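Long-range contacts in NAD(P)-dependent oxidoreductase (Pseudomonas putida, PDB 7A3W), which probably uses NADPH to reduce imines, and is linked to conjugate reduction and reductive amination: residues I96-T101 with Y121-I126; G125-P130 with T139-G144. One frame throughout, in Å; residues are numbered along the deposited sequence.

Contact 1: I96-T101 with Y121-I126; sequences IVNMST and YVDAGI. With NDP (NADPH dihydro-nicotinamide-adenine-dinucleotide phosphate), chain F.
Tyr121 OH is gripped by two side chains of this parallel strand pair: Asn98 ND2 donates to it over 3.0 Å, the hydroxyl lying 21° out of the amide plane and itself giving a weak bond to Asp123 OD1. Amide and ring planes stand 67° apart. CG of Asn98 stands anti to the backbone N (chi1 -176°), beside the carbonyl carbon; from there OD1 accepts from Ser100 N at 3.2 Å, an Asx turn where strand 95-98 ends. A phenylalanine in place of Tyr121 would probably leave Asn98 ND2 without this acceptor and the amide freer to turn. Between the backbones, Val122 N donates to Ile96 O at 2.9 Å and Asn98 N to Val122 O. On the face of Val97 and Val122, Met99 CG and Val97 CG1 both rest on Ala124 CB, at 3.7 and 3.8 Å. Past strand 95-98, a water donates to Met99 O and accepts from Ile126 N, and Thr101 N donates to NADPH O3D at 2.9 Å. Lys75 makes a salt bridge with Asp123. Helix 104-116, the crossover of this Rossmann beta-alpha-beta unit, covers Asn98 and Tyr121, while strand 67-70 flanks strand 95-98.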
# COMPACT_ATOMS: atom_id res chain seq x y z
N ILE B 96 15.71 27.63 10.53
CA ILE B 96 14.47 27.02 11.05
C ILE B 96 14.08 25.86 10.12
O ILE B 96 13.92 26.10 8.93
CB ILE B 96 13.36 28.08 11.11
CG1 ILE B 96 13.70 29.16 12.14
CG2 ILE B 96 12.02 27.43 11.38
CD1 ILE B 96 13.34 28.77 13.53
N VAL B 97 13.92 24.66 10.67
CA VAL B 97 13.46 23.44 9.96
C VAL B 97 12.13 23.04 10.58
O VAL B 97 12.11 22.59 11.71
CB VAL B 97 14.47 22.29 10.04
CG1 VAL B 97 13.99 21.10 9.22
CG2 VAL B 97 15.84 22.73 9.56
N ASN B 98 11.05 23.21 9.82
CA ASN B 98 9.69 22.97 10.30
C ASN B 98 9.24 21.57 9.88
O ASN B 98 8.88 21.39 8.69
CB ASN B 98 8.81 24.08 9.74
CG ASN B 98 7.40 24.01 10.23
OD1 ASN B 98 7.03 23.10 10.97
ND2 ASN B 98 6.60 24.95 9.74
N MET B 99 9.26 20.60 10.80
CA MET B 99 8.85 19.19 10.57
C MET B 99 7.41 18.92 11.01
O MET B 99 7.00 17.73 11.05
CB MET B 99 9.81 18.26 11.31
CG MET B 99 11.19 18.34 10.76
SD MET B 99 12.23 17.19 11.63
CE MET B 99 13.81 17.54 10.85
N SER B 100 6.63 19.98 11.23
CA SER B 100 5.21 19.90 11.64
C SER B 100 4.34 19.80 10.38
O SER B 100 4.65 20.44 9.38
CB SER B 100 4.85 21.07 12.51
OG SER B 100 3.52 21.50 12.28
N THR B 101 3.30 18.96 10.42
CA THR B 101 2.29 18.83 9.35
C THR B 101 1.51 20.14 9.24
O THR B 101 1.17 20.72 10.26
CB THR B 101 1.32 17.68 9.63
OG1 THR B 101 2.08 16.48 9.67
CG2 THR B 101 0.22 17.59 8.58
N TYR B 121 14.94 29.37 6.15
CA TYR B 121 13.78 28.47 6.34
C TYR B 121 13.88 27.24 5.45
O TYR B 121 14.09 27.34 4.20
CB TYR B 121 12.47 29.20 6.06
CG TYR B 121 11.27 28.36 6.39
CD1 TYR B 121 10.98 28.00 7.69
CD2 TYR B 121 10.46 27.86 5.38
CE1 TYR B 121 9.88 27.20 7.99
CE2 TYR B 121 9.37 27.05 5.66
CZ TYR B 121 9.07 26.73 6.97
OH TYR B 121 7.96 25.96 7.21
N VAL B 122 13.70 26.08 6.08
CA VAL B 122 13.60 24.77 5.40
C VAL B 122 12.32 24.12 5.92
O VAL B 122 12.16 24.01 7.13
CB VAL B 122 14.85 23.91 5.66
CG1 VAL B 122 14.77 22.59 4.94
CG2 VAL B 122 16.10 24.67 5.27
N ASP B 123 11.44 23.71 5.00
CA ASP B 123 10.22 22.95 5.35
C ASP B 123 10.55 21.47 5.23
O ASP B 123 11.43 21.09 4.43
CB ASP B 123 9.05 23.40 4.48
CG ASP B 123 7.75 23.06 5.19
OD1 ASP B 123 7.57 23.60 6.28
OD2 ASP B 123 6.98 22.22 4.67
N ALA B 124 9.94 20.62 6.06
CA ALA B 124 10.37 19.21 6.15
C ALA B 124 9.16 18.32 6.48
O ALA B 124 8.07 18.83 6.85
CB ALA B 124 11.50 19.05 7.12
N GLY B 125 9.31 17.05 6.19
CA GLY B 125 8.23 16.07 6.42
C GLY B 125 8.86 14.76 6.82
O GLY B 125 9.74 14.27 6.08
N ILE B 126 8.47 14.25 7.99
CA ILE B 126 9.05 13.02 8.58
C ILE B 126 8.29 11.81 8.05
O ILE B 126 7.05 11.73 8.25
CB ILE B 126 9.07 13.06 10.12
CG1 ILE B 126 9.77 14.32 10.65
CG2 ILE B 126 9.71 11.79 10.64
CD1 ILE B 126 9.54 14.61 12.11
PA NDP F . 1.91 14.96 19.79
O1A NDP F . 2.61 13.88 20.56
O2A NDP F . 0.42 15.20 19.93
O5B NDP F . 2.66 16.32 20.15
C5B NDP F . 2.10 17.59 19.77
C4B NDP F . 3.09 18.65 20.17
O4B NDP F . 2.58 19.96 19.78
C3B NDP F . 3.38 18.74 21.68
O3B NDP F . 4.70 19.20 21.83
C2B NDP F . 2.35 19.77 22.10
O2B NDP F . 2.61 20.49 23.32
C1B NDP F . 2.52 20.75 20.95
N9A NDP F . 1.42 21.69 20.84
C8A NDP F . 0.10 21.46 20.58
N7A NDP F . -0.62 22.55 20.56
C5A NDP F . 0.30 23.57 20.77
C6A NDP F . 0.18 24.97 20.86
N6A NDP F . -0.97 25.63 20.70
N1A NDP F . 1.30 25.68 21.08
C2A NDP F . 2.47 25.03 21.24
N3A NDP F . 2.70 23.72 21.20
C4A NDP F . 1.56 23.05 20.96
O3 NDP F . 2.22 14.91 18.23
PN NDP F . 3.45 14.17 17.51
O1N NDP F . 3.00 12.78 17.29
O2N NDP F . 4.72 14.38 18.29
O5D NDP F . 3.45 14.91 16.10
C5D NDP F . 4.07 16.19 15.88
C4D NDP F . 4.06 16.47 14.40
O4D NDP F . 4.88 15.49 13.70
C3D NDP F . 2.68 16.44 13.72
O3D NDP F . 2.55 17.56 12.86
C2D NDP F . 2.67 15.09 13.03
O2D NDP F . 1.77 15.08 11.93
C1D NDP F . 4.15 14.91 12.66
N1N NDP F . 4.57 13.48 12.56
C2N NDP F . 4.44 12.59 13.60
C3N NDP F . 4.68 11.24 13.43
C7N NDP F . 4.55 10.24 14.53
O7N NDP F . 4.66 9.05 14.24
N7N NDP F . 4.36 10.62 15.79
C4N NDP F . 5.17 10.75 12.12
C5N NDP F . 5.31 11.77 11.11
C6N NDP F . 5.13 13.05 11.37
P2B NDP F . 2.12 19.78 24.69
O1X NDP F . 0.67 19.39 24.42
O2X NDP F . 3.07 18.66 25.03
O3X NDP F . 2.24 20.97 25.62
O HOH W 1 6.43 15.70 9.56

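Contact 2: G125-P130 with T139-G144; sequences GIMCYP and TILYSG. With NDP (NADPH dihydro-nicotinamide-adenine-dinucleotide phosphate), chain F.
An antiparallel strand pair within the Rossmann-type sheet joins Gly125 and Ile126 to Ile140 and Leu141, just where strand 120-126 gives way to the loop that borders the nicotinamide of NADPH. Gly125 and Leu141 form a hydrogen-bonded pair: Leu141 N donates to Gly125 O at 2.8 Å, and Gly125 N returns a bond to Leu141 O. Ile126 and Ile140 follow as a non-hydrogen-bonded pair, their CA atoms 4.5 Å apart and their side chains meeting loosely through CG2 of the first and CG1 of the second. One residue on, Met127 N donates to Thr139 O at 3.0 Å, and a water carries the pairing further by giving a hydrogen to Met127 O and accepting one from Thr139 N.

Side-chain packing centres on Met127 and Leu141, which cross at about a right angle. Met127 CG approaches Leu141 CG to 3.7 Å. Bends at chi2 (-47°) and chi3 (-69°) then place SD and CE of the methionine, with SD beside CG and CD1 of the same leucine. Tyr177 and Tyr181 of helix 173-200 also pack on Met127, as does Met215 of the second subunit, making this methionine a meeting point of sheet, helical domain and dimer partner.

The loop that follows borders the cofactor. Tyr129 CD1 and Pro130 CD both approach the carboxamide oxygen O7N, while the hydroxyl of Tyr129 is hydrogen-bonded to His245 of the second subunit. Pro130 packs on Gln239 of the second subunit, itself an NADPH-pocket residue, so the pocket draws on both chains. Nearest the reactive carbon of the dihydronicotinamide is a backbone oxygen: Cys128 O lies 3.0 Å from NADPH C4N.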
# COMPACT_ATOMS: atom_id res chain seq x y z
N GLY B 125 9.31 17.05 6.19
CA GLY B 125 8.23 16.07 6.42
C GLY B 125 8.86 14.76 6.82
O GLY B 125 9.74 14.27 6.08
N ILE B 126 8.47 14.25 7.99
CA ILE B 126 9.05 13.02 8.58
C ILE B 126 8.29 11.81 8.05
O ILE B 126 7.05 11.73 8.25
CB ILE B 126 9.07 13.06 10.12
CG1 ILE B 126 9.77 14.32 10.65
CG2 ILE B 126 9.71 11.79 10.64
CD1 ILE B 126 9.54 14.61 12.11
N MET B 127 8.99 10.89 7.41
CA MET B 127 8.39 9.74 6.70
C MET B 127 8.63 8.46 7.53
O MET B 127 9.11 7.44 6.99
CB MET B 127 8.97 9.64 5.29
CG MET B 127 9.05 10.99 4.54
SD MET B 127 7.49 12.00 4.65
CE MET B 127 6.37 11.02 3.66
N CYS B 128 8.22 8.48 8.80
CA CYS B 128 8.41 7.34 9.73
C CYS B 128 7.70 7.61 11.05
O CYS B 128 7.25 8.74 11.30
CB CYS B 128 9.89 7.05 10.00
SG CYS B 128 10.73 8.30 11.02
N TYR B 129 7.62 6.57 11.88
CA TYR B 129 7.21 6.68 13.30
C TYR B 129 8.46 6.93 14.13
O TYR B 129 9.60 6.69 13.66
CB TYR B 129 6.45 5.42 13.72
CG TYR B 129 5.09 5.30 13.09
CD1 TYR B 129 4.04 6.05 13.59
CD2 TYR B 129 4.84 4.46 12.02
CE1 TYR B 129 2.76 5.94 13.06
CE2 TYR B 129 3.58 4.42 11.42
CZ TYR B 129 2.53 5.12 11.98
OH TYR B 129 1.28 5.08 11.46
N PRO B 130 8.30 7.43 15.37
CA PRO B 130 9.45 7.84 16.18
C PRO B 130 10.52 6.74 16.33
O PRO B 130 11.71 7.06 16.35
CB PRO B 130 8.82 8.25 17.50
CG PRO B 130 7.45 8.77 17.09
CD PRO B 130 7.01 7.79 16.01
N THR B 139 13.68 8.26 6.07
CA THR B 139 13.59 9.45 5.20
C THR B 139 12.85 10.57 5.92
O THR B 139 11.73 10.35 6.45
CB THR B 139 12.91 9.13 3.87
OG1 THR B 139 13.75 8.22 3.17
CG2 THR B 139 12.67 10.37 3.04
N ILE B 140 13.49 11.73 5.87
CA ILE B 140 12.81 13.04 6.04
C ILE B 140 12.94 13.78 4.71
O ILE B 140 14.03 13.75 4.08
CB ILE B 140 13.40 13.81 7.24
CG1 ILE B 140 13.22 12.99 8.51
CG2 ILE B 140 12.77 15.20 7.35
CD1 ILE B 140 13.90 13.56 9.75
N LEU B 141 11.84 14.37 4.29
CA LEU B 141 11.77 15.22 3.09
C LEU B 141 12.12 16.65 3.50
O LEU B 141 11.65 17.06 4.58
CB LEU B 141 10.33 15.17 2.57
CG LEU B 141 9.78 13.80 2.18
CD1 LEU B 141 8.40 13.98 1.57
CD2 LEU B 141 10.73 13.07 1.22
N TYR B 142 12.85 17.37 2.65
CA TYR B 142 13.20 18.79 2.90
C TYR B 142 13.00 19.60 1.62
O TYR B 142 13.28 19.07 0.51
CB TYR B 142 14.65 18.93 3.35
CG TYR B 142 15.01 18.18 4.60
CD1 TYR B 142 14.84 18.75 5.85
CD2 TYR B 142 15.55 16.91 4.54
CE1 TYR B 142 15.19 18.07 7.00
CE2 TYR B 142 15.93 16.23 5.68
CZ TYR B 142 15.74 16.81 6.93
OH TYR B 142 16.04 16.13 8.07
N SER B 143 12.61 20.85 1.80
CA SER B 143 12.59 21.85 0.71
C SER B 143 12.82 23.24 1.30
O SER B 143 12.49 23.48 2.47
CB SER B 143 11.32 21.79 -0.11
OG SER B 143 10.22 22.35 0.60
N GLY B 144 13.44 24.12 0.51
CA GLY B 144 13.69 25.51 0.93
C GLY B 144 15.15 25.83 0.73
O GLY B 144 15.76 25.28 -0.18
PA NDP F . 1.91 14.96 19.79
O1A NDP F . 2.61 13.88 20.56
O2A NDP F . 0.42 15.20 19.93
O5B NDP F . 2.66 16.32 20.15
C5B NDP F . 2.10 17.59 19.77
C4B NDP F . 3.09 18.65 20.17
O4B NDP F . 2.58 19.96 19.78
C3B NDP F . 3.38 18.74 21.68
O3B NDP F . 4.70 19.20 21.83
C2B NDP F . 2.35 19.77 22.10
O2B NDP F . 2.61 20.49 23.32
C1B NDP F . 2.52 20.75 20.95
N9A NDP F . 1.42 21.69 20.84
C8A NDP F . 0.10 21.46 20.58
N7A NDP F . -0.62 22.55 20.56
C5A NDP F . 0.30 23.57 20.77
C6A NDP F . 0.18 24.97 20.86
N6A NDP F . -0.97 25.63 20.70
N1A NDP F . 1.30 25.68 21.08
C2A NDP F . 2.47 25.03 21.24
N3A NDP F . 2.70 23.72 21.20
C4A NDP F . 1.56 23.05 20.96
O3 NDP F . 2.22 14.91 18.23
PN NDP F . 3.45 14.17 17.51
O1N NDP F . 3.00 12.78 17.29
O2N NDP F . 4.72 14.38 18.29
O5D NDP F . 3.45 14.91 16.10
C5D NDP F . 4.07 16.19 15.88
C4D NDP F . 4.06 16.47 14.40
O4D NDP F . 4.88 15.49 13.70
C3D NDP F . 2.68 16.44 13.72
O3D NDP F . 2.55 17.56 12.86
C2D NDP F . 2.67 15.09 13.03
O2D NDP F . 1.77 15.08 11.93
C1D NDP F . 4.15 14.91 12.66
N1N NDP F . 4.57 13.48 12.56
C2N NDP F . 4.44 12.59 13.60
C3N NDP F . 4.68 11.24 13.43
C7N NDP F . 4.55 10.24 14.53
O7N NDP F . 4.66 9.05 14.24
N7N NDP F . 4.36 10.62 15.79
C4N NDP F . 5.17 10.75 12.12
C5N NDP F . 5.31 11.77 11.11
C6N NDP F . 5.13 13.05 11.37
P2B NDP F . 2.12 19.78 24.69
O1X NDP F . 0.67 19.39 24.42
O2X NDP F . 3.07 18.66 25.03
O3X NDP F . 2.24 20.97 25.62
O HOH W 2 11.38 6.59 6.17

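Contacts 1 and 2 illustrate how one strand can serve two neighbours: strand 120-126 runs parallel to 95-98 in contact 1 and antiparallel to 140-144 in contact 2, and Gly125 and Ile126 belong to both. Their centres lie 8 Å apart. From the shared strand to 140-144, Asp123 N is probably hydrogen-bonded to Ser143 O at 2.7 Å, and Ala124 CB packs against Tyr142 CD1 at 3.6 Å. Both contacts end at NADPH, but on different parts of it. Contact 1 binds the nicotinamide ribose through Thr101, whereas contact 2 lines the ring and its carboxamide; between them, Ile126 O lies 3.3 Å from NADPH C5N.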